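Actva-orf6 monooxygenase (Streptomyces coelicolor, PDB 1N5V) probably oxidises a three-ring aromatic polyketide during actinorhodin biosynthesis, as a monooxygenase of the ABM family that works without metal or flavin. Local coordinates at residues V14-D19 against G96-V101; A22-L27 against T57-Y62. All coordinates share one frame; numbering follows the deposited sequence.

Contact 1. Residues V14-D19 against G96-V101; sequences VTFPVD and GPPKAV. With NOM (7-hydroxy-5-methyl-3,3a,5,11b-tetrahydro-1,4-dioxa-cyclopenta[a]anthracene-2,6,11-trione), chain C.
The carbonyl oxygen of K99 is approached by three groups of different strength. T15 N gives it a nearly linear hydrogen bond of 3.0 Å, arriving close to the C=O axis, V14 CA adds a CA-H...O contact at 3.4 Å, and a water bound to T15 OG1 adds a weak hydrogen bond. The return bond, from K99 N to T15 O at 3.1 Å, completes a hydrogen-bonded antiparallel pair, while V14 and A100 form the next, non-hydrogen-bonded one. Beyond this pair P98 CA-H makes a contact with T15 O, at 3.4 Å.

The side chains of V14 and A100 project to the face of the sheet that receives the bound tetracyclic ligand. With CG1 anti to the backbone N (chi1 -174°), V14 divides its branches: CG1 lies alongside P98 CB at 3.8 Å, whereas CG2 meets ligand carbon C8 at 3.7 Å. A100, small enough to admit the ligand close to the strand, touches its methyl carbon C12. F16 offers P98 a ring face, and the proline's CB sits above it, offset toward the rim; P98 CG is 3.4 Å from F16 CE2 and also approaches lactone oxygen O5. Ligand O6 lies near the plane of the F16 ring, at its edge. T15 and K99 start out on the other face, where the T15 hydroxyl holds the water; the K99 chain leads away from the strand pair.

Chemically, then, T15 and K99 satisfy each other's backbone N-H and C=O, while V14 and F16 bond to strand 58-65, and V14, A100 and P98 present to the ligand a mostly apolar wall suited to an aromatic polyketide.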
loop_
_atom_site.group_PDB
_atom_site.type_symbol
_atom_site.label_atom_id
_atom_site.label_comp_id
_atom_site.label_asym_id
_atom_site.label_seq_id
_atom_site.Cartn_x
_atom_site.Cartn_y
_atom_site.Cartn_z
ATOM N N VAL A 14 3.537 -1.583 -6.232
ATOM C CA VAL A 14 3.929 -1.337 -7.597
ATOM C C VAL A 14 3.155 -0.122 -8.103
ATOM O O VAL A 14 1.952 -0.198 -8.290
ATOM C CB VAL A 14 3.625 -2.544 -8.515
ATOM C CG1 VAL A 14 4.182 -2.332 -9.911
ATOM C CG2 VAL A 14 4.205 -3.857 -7.975
ATOM N N THR A 15 3.891 0.892 -8.464
ATOM C CA THR A 15 3.447 2.145 -9.008
ATOM C C THR A 15 3.657 2.320 -10.503
ATOM O O THR A 15 4.817 2.283 -10.936
ATOM C CB THR A 15 4.206 3.306 -8.322
ATOM O OG1 THR A 15 3.867 3.193 -6.926
ATOM C CG2 THR A 15 3.699 4.663 -8.784
ATOM N N PHE A 16 2.576 2.516 -11.242
ATOM C CA PHE A 16 2.648 2.700 -12.688
ATOM C C PHE A 16 2.373 4.160 -13.072
ATOM O O PHE A 16 1.247 4.630 -12.862
ATOM C CB PHE A 16 1.539 1.886 -13.398
ATOM C CG PHE A 16 1.618 0.392 -13.261
ATOM C CD1 PHE A 16 1.116 -0.209 -12.104
ATOM C CD2 PHE A 16 2.128 -0.410 -14.262
ATOM C CE1 PHE A 16 1.219 -1.578 -11.914
ATOM C CE2 PHE A 16 2.201 -1.801 -14.090
ATOM C CZ PHE A 16 1.764 -2.380 -12.910
ATOM N N PRO A 17 3.327 4.822 -13.700
ATOM C CA PRO A 17 3.219 6.213 -14.125
ATOM C C PRO A 17 2.428 6.396 -15.400
ATOM O O PRO A 17 2.700 5.776 -16.421
ATOM C CB PRO A 17 4.680 6.672 -14.247
ATOM C CG PRO A 17 5.389 5.420 -14.667
ATOM C CD PRO A 17 4.678 4.274 -13.993
ATOM N N VAL A 18 1.287 7.113 -15.319
ATOM C CA VAL A 18 0.365 7.271 -16.452
ATOM C C VAL A 18 0.094 8.746 -16.741
ATOM O O VAL A 18 0.424 9.639 -15.947
ATOM C CB VAL A 18 -0.961 6.514 -16.251
ATOM C CG1 VAL A 18 -0.730 4.992 -16.070
ATOM C CG2 VAL A 18 -1.765 7.096 -15.084
ATOM N N ASP A 19 -0.442 9.026 -17.912
ATOM C CA ASP A 19 -0.667 10.366 -18.394
ATOM C C ASP A 19 -1.958 11.064 -17.967
ATOM O O ASP A 19 -2.112 12.274 -18.187
ATOM C CB ASP A 19 -0.537 10.377 -19.914
ATOM C CG ASP A 19 -1.593 9.631 -20.651
ATOM O OD1 ASP A 19 -2.416 8.890 -20.071
ATOM O OD2 ASP A 19 -1.643 9.710 -21.895
ATOM N N GLY A 96 6.072 5.238 -18.179
ATOM C CA GLY A 96 7.393 4.729 -17.840
ATOM C C GLY A 96 7.225 3.341 -17.235
ATOM O O GLY A 96 6.123 2.848 -17.006
ATOM N N PRO A 97 8.340 2.703 -16.974
ATOM C CA PRO A 97 8.303 1.362 -16.395
ATOM C C PRO A 97 7.806 1.451 -14.961
ATOM O O PRO A 97 8.031 2.438 -14.269
ATOM C CB PRO A 97 9.735 0.901 -16.524
ATOM C CG PRO A 97 10.590 2.075 -16.799
ATOM C CD PRO A 97 9.719 3.226 -17.195
ATOM N N PRO A 98 7.025 0.490 -14.502
ATOM C CA PRO A 98 6.628 0.393 -13.134
ATOM C C PRO A 98 7.837 0.426 -12.202
ATOM O O PRO A 98 8.863 -0.192 -12.449
ATOM C CB PRO A 98 6.000 -1.015 -13.022
ATOM C CG PRO A 98 5.535 -1.326 -14.414
ATOM C CD PRO A 98 6.666 -0.757 -15.277
ATOM N N LYS A 99 7.622 0.965 -11.010
ATOM C CA LYS A 99 8.542 1.039 -9.904
ATOM C C LYS A 99 7.969 0.182 -8.758
ATOM O O LYS A 99 6.801 0.326 -8.389
ATOM C CB LYS A 99 8.627 2.517 -9.410
ATOM C CG LYS A 99 9.210 3.391 -10.522
ATOM C CD LYS A 99 9.469 4.815 -10.066
ATOM C CE LYS A 99 10.827 4.959 -9.380
ATOM N NZ LYS A 99 10.978 6.300 -8.700
ATOM N N ALA A 100 8.747 -0.747 -8.234
ATOM C CA ALA A 100 8.318 -1.661 -7.198
ATOM C C ALA A 100 9.083 -1.493 -5.896
ATOM O O ALA A 100 10.277 -1.163 -5.917
ATOM C CB ALA A 100 8.477 -3.091 -7.668
ATOM N N VAL A 101 8.357 -1.586 -4.801
ATOM C CA VAL A 101 8.959 -1.487 -3.478
ATOM C C VAL A 101 8.616 -2.781 -2.747
ATOM O O VAL A 101 7.469 -3.228 -2.794
ATOM C CB VAL A 101 8.476 -0.272 -2.666
ATOM C CG1 VAL A 101 9.224 -0.148 -1.330
ATOM C CG2 VAL A 101 8.655 1.063 -3.392
HETATM C C1 NOM C . 0.046 -8.900 -8.772
HETATM C C2 NOM C . 0.563 -8.255 -9.882
HETATM C C3 NOM C . 1.892 -7.847 -9.869
HETATM C C4 NOM C . 2.740 -8.070 -8.774
HETATM C C5 NOM C . 2.189 -8.730 -7.677
HETATM C C6 NOM C . 0.864 -9.156 -7.681
HETATM C C10 NOM C . 2.447 -7.170 -11.000
HETATM C C9 NOM C . 3.813 -6.738 -11.013
HETATM C C8 NOM C . 4.676 -6.960 -9.923
HETATM C C7 NOM C . 4.112 -7.645 -8.783
HETATM O O3 NOM C . 4.867 -7.824 -7.844
HETATM O O4 NOM C . 1.785 -6.925 -12.005
HETATM O O2 NOM C . 2.965 -8.950 -6.560
HETATM C C13 NOM C . 4.264 -6.091 -12.164
HETATM C C14 NOM C . 5.591 -5.314 -11.980
HETATM O O1 NOM C . 6.530 -5.854 -11.110
HETATM C C11 NOM C . 5.985 -6.522 -9.985
HETATM C C12 NOM C . 6.857 -6.334 -8.771
HETATM C C15 NOM C . 6.084 -4.903 -13.350
HETATM C C16 NOM C . 4.797 -5.016 -14.212
HETATM O O5 NOM C . 4.835 -4.570 -15.369
HETATM O O6 NOM C . 3.800 -5.553 -13.709
HETATM O O HOH W 1 5.517 1.752 -5.503
#

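Contact 2. Residues A22-L27 against T57-Y62; sequences ATQHKL and TAVVNY. With NOM (7-hydroxy-5-methyl-3,3a,5,11b-tetrahydro-1,4-dioxa-cyclopenta[a]anthracene-2,6,11-trione), chain C.
Q24 of the helical segment A22-L27 comes nearest the strand at V59, with 5.9 Å between their CA atoms. The short axes run in roughly the same direction, 30° apart, and approach to 8.3 Å. V59 points at the helix and slips past Q24 in the opposite sense, its CG2 lying 3.7 Å from Q24 O and close to the CB and CG of that side chain. L27 crosses V59 obliquely, CD2 resting 3.9 Å from V59 CB; branched aliphatic groups fill this buried seam well.

Q24 runs along the edge of that seam. Its CG is anti to the carbonyl carbon (chi1 -75°) and the chain is extended beyond it, which carries the amide to the start of the strand. There NE2 donates to A58 O at 2.8 Å, standing above the carbonyl plane by 36°, although the oxygen lies near the plane of the amide. NE2 bonds S53 O as well, and a glutamine is long enough and polar enough to serve both carbonyls from a buried position.

Farther along, N61 lays ND2 3.3 Å from ligand carbon C2. Helix 21-31 thus packs on strand 58-65, with its Q24 reaching strand 45-53 at A52 and its L27 resting on F16 of strand 10-17.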
loop_
_atom_site.group_PDB
_atom_site.type_symbol
_atom_site.label_atom_id
_atom_site.label_comp_id
_atom_site.label_asym_id
_atom_site.label_seq_id
_atom_site.Cartn_x
_atom_site.Cartn_y
_atom_site.Cartn_z
ATOM N N ALA A 22 -8.043 8.882 -17.694
ATOM C CA ALA A 22 -8.548 7.938 -18.672
ATOM C C ALA A 22 -7.529 6.805 -18.773
ATOM O O ALA A 22 -7.973 5.684 -18.772
ATOM C CB ALA A 22 -8.762 8.484 -20.075
ATOM N N THR A 23 -6.210 6.996 -18.704
ATOM C CA THR A 23 -5.258 5.879 -18.718
ATOM C C THR A 23 -5.237 5.141 -17.373
ATOM O O THR A 23 -5.147 3.920 -17.332
ATOM C CB THR A 23 -3.837 6.367 -19.029
ATOM O OG1 THR A 23 -3.872 7.155 -20.211
ATOM C CG2 THR A 23 -2.857 5.208 -19.117
ATOM N N GLN A 24 -5.432 5.866 -16.256
ATOM C CA GLN A 24 -5.593 5.195 -14.986
ATOM C C GLN A 24 -6.746 4.184 -15.109
ATOM O O GLN A 24 -6.566 3.031 -14.667
ATOM C CB GLN A 24 -6.005 6.099 -13.793
ATOM C CG GLN A 24 -4.793 6.953 -13.304
ATOM C CD GLN A 24 -5.336 7.877 -12.193
ATOM O OE1 GLN A 24 -6.417 8.450 -12.387
ATOM N NE2 GLN A 24 -4.593 7.943 -11.092
ATOM N N HIS A 25 -7.880 4.668 -15.641
ATOM C CA HIS A 25 -9.019 3.756 -15.772
ATOM C C HIS A 25 -8.788 2.582 -16.718
ATOM O O HIS A 25 -9.138 1.423 -16.415
ATOM C CB HIS A 25 -10.260 4.538 -16.261
ATOM C CG HIS A 25 -11.414 3.641 -16.599
ATOM N ND1 HIS A 25 -12.180 3.050 -15.595
ATOM C CD2 HIS A 25 -11.903 3.209 -17.795
ATOM C CE1 HIS A 25 -13.119 2.301 -16.166
ATOM N NE2 HIS A 25 -12.948 2.374 -17.488
ATOM N N LYS A 26 -8.174 2.824 -17.875
ATOM C CA LYS A 26 -7.852 1.729 -18.765
ATOM C C LYS A 26 -6.851 0.731 -18.201
ATOM O O LYS A 26 -6.913 -0.414 -18.622
ATOM C CB LYS A 26 -7.208 2.173 -20.101
ATOM C CG LYS A 26 -8.279 2.811 -20.981
ATOM C CD LYS A 26 -7.533 3.793 -21.922
ATOM C CE LYS A 26 -8.602 4.563 -22.716
ATOM N NZ LYS A 26 -7.985 5.553 -23.653
ATOM N N LEU A 27 -5.913 1.155 -17.359
ATOM C CA LEU A 27 -4.921 0.216 -16.859
ATOM C C LEU A 27 -5.590 -0.664 -15.813
ATOM O O LEU A 27 -5.484 -1.909 -15.883
ATOM C CB LEU A 27 -3.700 1.028 -16.415
ATOM C CG LEU A 27 -2.625 0.305 -15.618
ATOM C CD1 LEU A 27 -2.112 -0.887 -16.422
ATOM C CD2 LEU A 27 -1.499 1.280 -15.265
ATOM N N THR A 57 -1.998 10.840 -11.783
ATOM C CA THR A 57 -0.740 10.486 -12.450
ATOM C C THR A 57 -0.282 9.034 -12.232
ATOM O O THR A 57 0.713 8.674 -12.855
ATOM C CB THR A 57 0.462 11.352 -12.004
ATOM O OG1 THR A 57 0.709 10.973 -10.611
ATOM C CG2 THR A 57 0.257 12.859 -12.028
ATOM N N ALA A 58 -0.937 8.234 -11.388
ATOM C CA ALA A 58 -0.405 6.892 -11.182
ATOM C C ALA A 58 -1.457 5.887 -10.799
ATOM O O ALA A 58 -2.540 6.235 -10.315
ATOM C CB ALA A 58 0.698 6.990 -10.095
ATOM N N VAL A 59 -1.197 4.644 -11.132
ATOM C CA VAL A 59 -1.983 3.511 -10.679
ATOM C C VAL A 59 -1.074 2.720 -9.749
ATOM O O VAL A 59 0.091 2.561 -10.084
ATOM C CB VAL A 59 -2.540 2.595 -11.784
ATOM C CG1 VAL A 59 -3.090 1.294 -11.184
ATOM C CG2 VAL A 59 -3.626 3.349 -12.510
ATOM N N VAL A 60 -1.489 2.411 -8.549
ATOM C CA VAL A 60 -0.676 1.722 -7.556
ATOM C C VAL A 60 -1.280 0.373 -7.198
ATOM O O VAL A 60 -2.464 0.273 -6.864
ATOM C CB VAL A 60 -0.594 2.559 -6.281
ATOM C CG1 VAL A 60 0.234 1.814 -5.218
ATOM C CG2 VAL A 60 0.035 3.933 -6.533
ATOM N N ASN A 61 -0.547 -0.699 -7.243
ATOM C CA ASN A 61 -0.984 -2.043 -6.860
ATOM C C ASN A 61 -0.360 -2.341 -5.475
ATOM O O ASN A 61 0.844 -2.266 -5.392
ATOM C CB ASN A 61 -0.375 -3.048 -7.855
ATOM C CG ASN A 61 -0.603 -4.514 -7.557
ATOM O OD1 ASN A 61 -1.450 -4.896 -6.789
ATOM N ND2 ASN A 61 0.031 -5.485 -8.221
ATOM N N TYR A 62 -1.089 -2.658 -4.449
ATOM C CA TYR A 62 -0.705 -3.119 -3.140
ATOM C C TYR A 62 -0.987 -4.622 -3.166
ATOM O O TYR A 62 -2.171 -4.970 -3.299
ATOM C CB TYR A 62 -1.546 -2.495 -2.018
ATOM C CG TYR A 62 -1.188 -2.939 -0.626
ATOM C CD1 TYR A 62 -0.069 -2.432 0.019
ATOM C CD2 TYR A 62 -1.959 -3.883 0.048
ATOM C CE1 TYR A 62 0.319 -2.835 1.327
ATOM C CE2 TYR A 62 -1.602 -4.327 1.317
ATOM C CZ TYR A 62 -0.473 -3.790 1.919
ATOM O OH TYR A 62 -0.119 -4.255 3.151
HETATM C C1 NOM C . 0.046 -8.900 -8.772
HETATM C C2 NOM C . 0.563 -8.255 -9.882
HETATM C C3 NOM C . 1.892 -7.847 -9.869
HETATM C C4 NOM C . 2.740 -8.070 -8.774
HETATM C C5 NOM C . 2.189 -8.730 -7.677
HETATM C C6 NOM C . 0.864 -9.156 -7.681
HETATM C C10 NOM C . 2.447 -7.170 -11.000
HETATM C C9 NOM C . 3.813 -6.738 -11.013
HETATM C C8 NOM C . 4.676 -6.960 -9.923
HETATM C C7 NOM C . 4.112 -7.645 -8.783
HETATM O O3 NOM C . 4.867 -7.824 -7.844
HETATM O O4 NOM C . 1.785 -6.925 -12.005
HETATM O O2 NOM C . 2.965 -8.950 -6.560
HETATM C C13 NOM C . 4.264 -6.091 -12.164
HETATM C C14 NOM C . 5.591 -5.314 -11.980
HETATM O O1 NOM C . 6.530 -5.854 -11.110
HETATM C C11 NOM C . 5.985 -6.522 -9.985
HETATM C C12 NOM C . 6.857 -6.334 -8.771
HETATM C C15 NOM C . 6.084 -4.903 -13.350
HETATM C C16 NOM C . 4.797 -5.016 -14.212
HETATM O O5 NOM C . 4.835 -4.570 -15.369
HETATM O O6 NOM C . 3.800 -5.553 -13.709
#

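How the contacts relate
From the N terminus, strand 10-17 supplies the first half of contact 1 and leads directly into helix 21-31, the first half of contact 2. The chain then forms strand 45-53 and returns as strand 58-65, closing contact 2, before helices 68-76 and 80-89 precede strand 99-109, where contact 1 closes. Contact 2 is therefore nested within contact 1. Strand 10-17 joins them: its backbone bonds to strand 58-65 at F16 with V59 and V14 with N61, and V18, in the loop just after the strand, packs on Q24. The strand order 2-3-1-4 is that of a ferredoxin-like fold. Contact 1 lines the ligand, which Y71 and W65 also bind; beyond contact 2, N61 meets it.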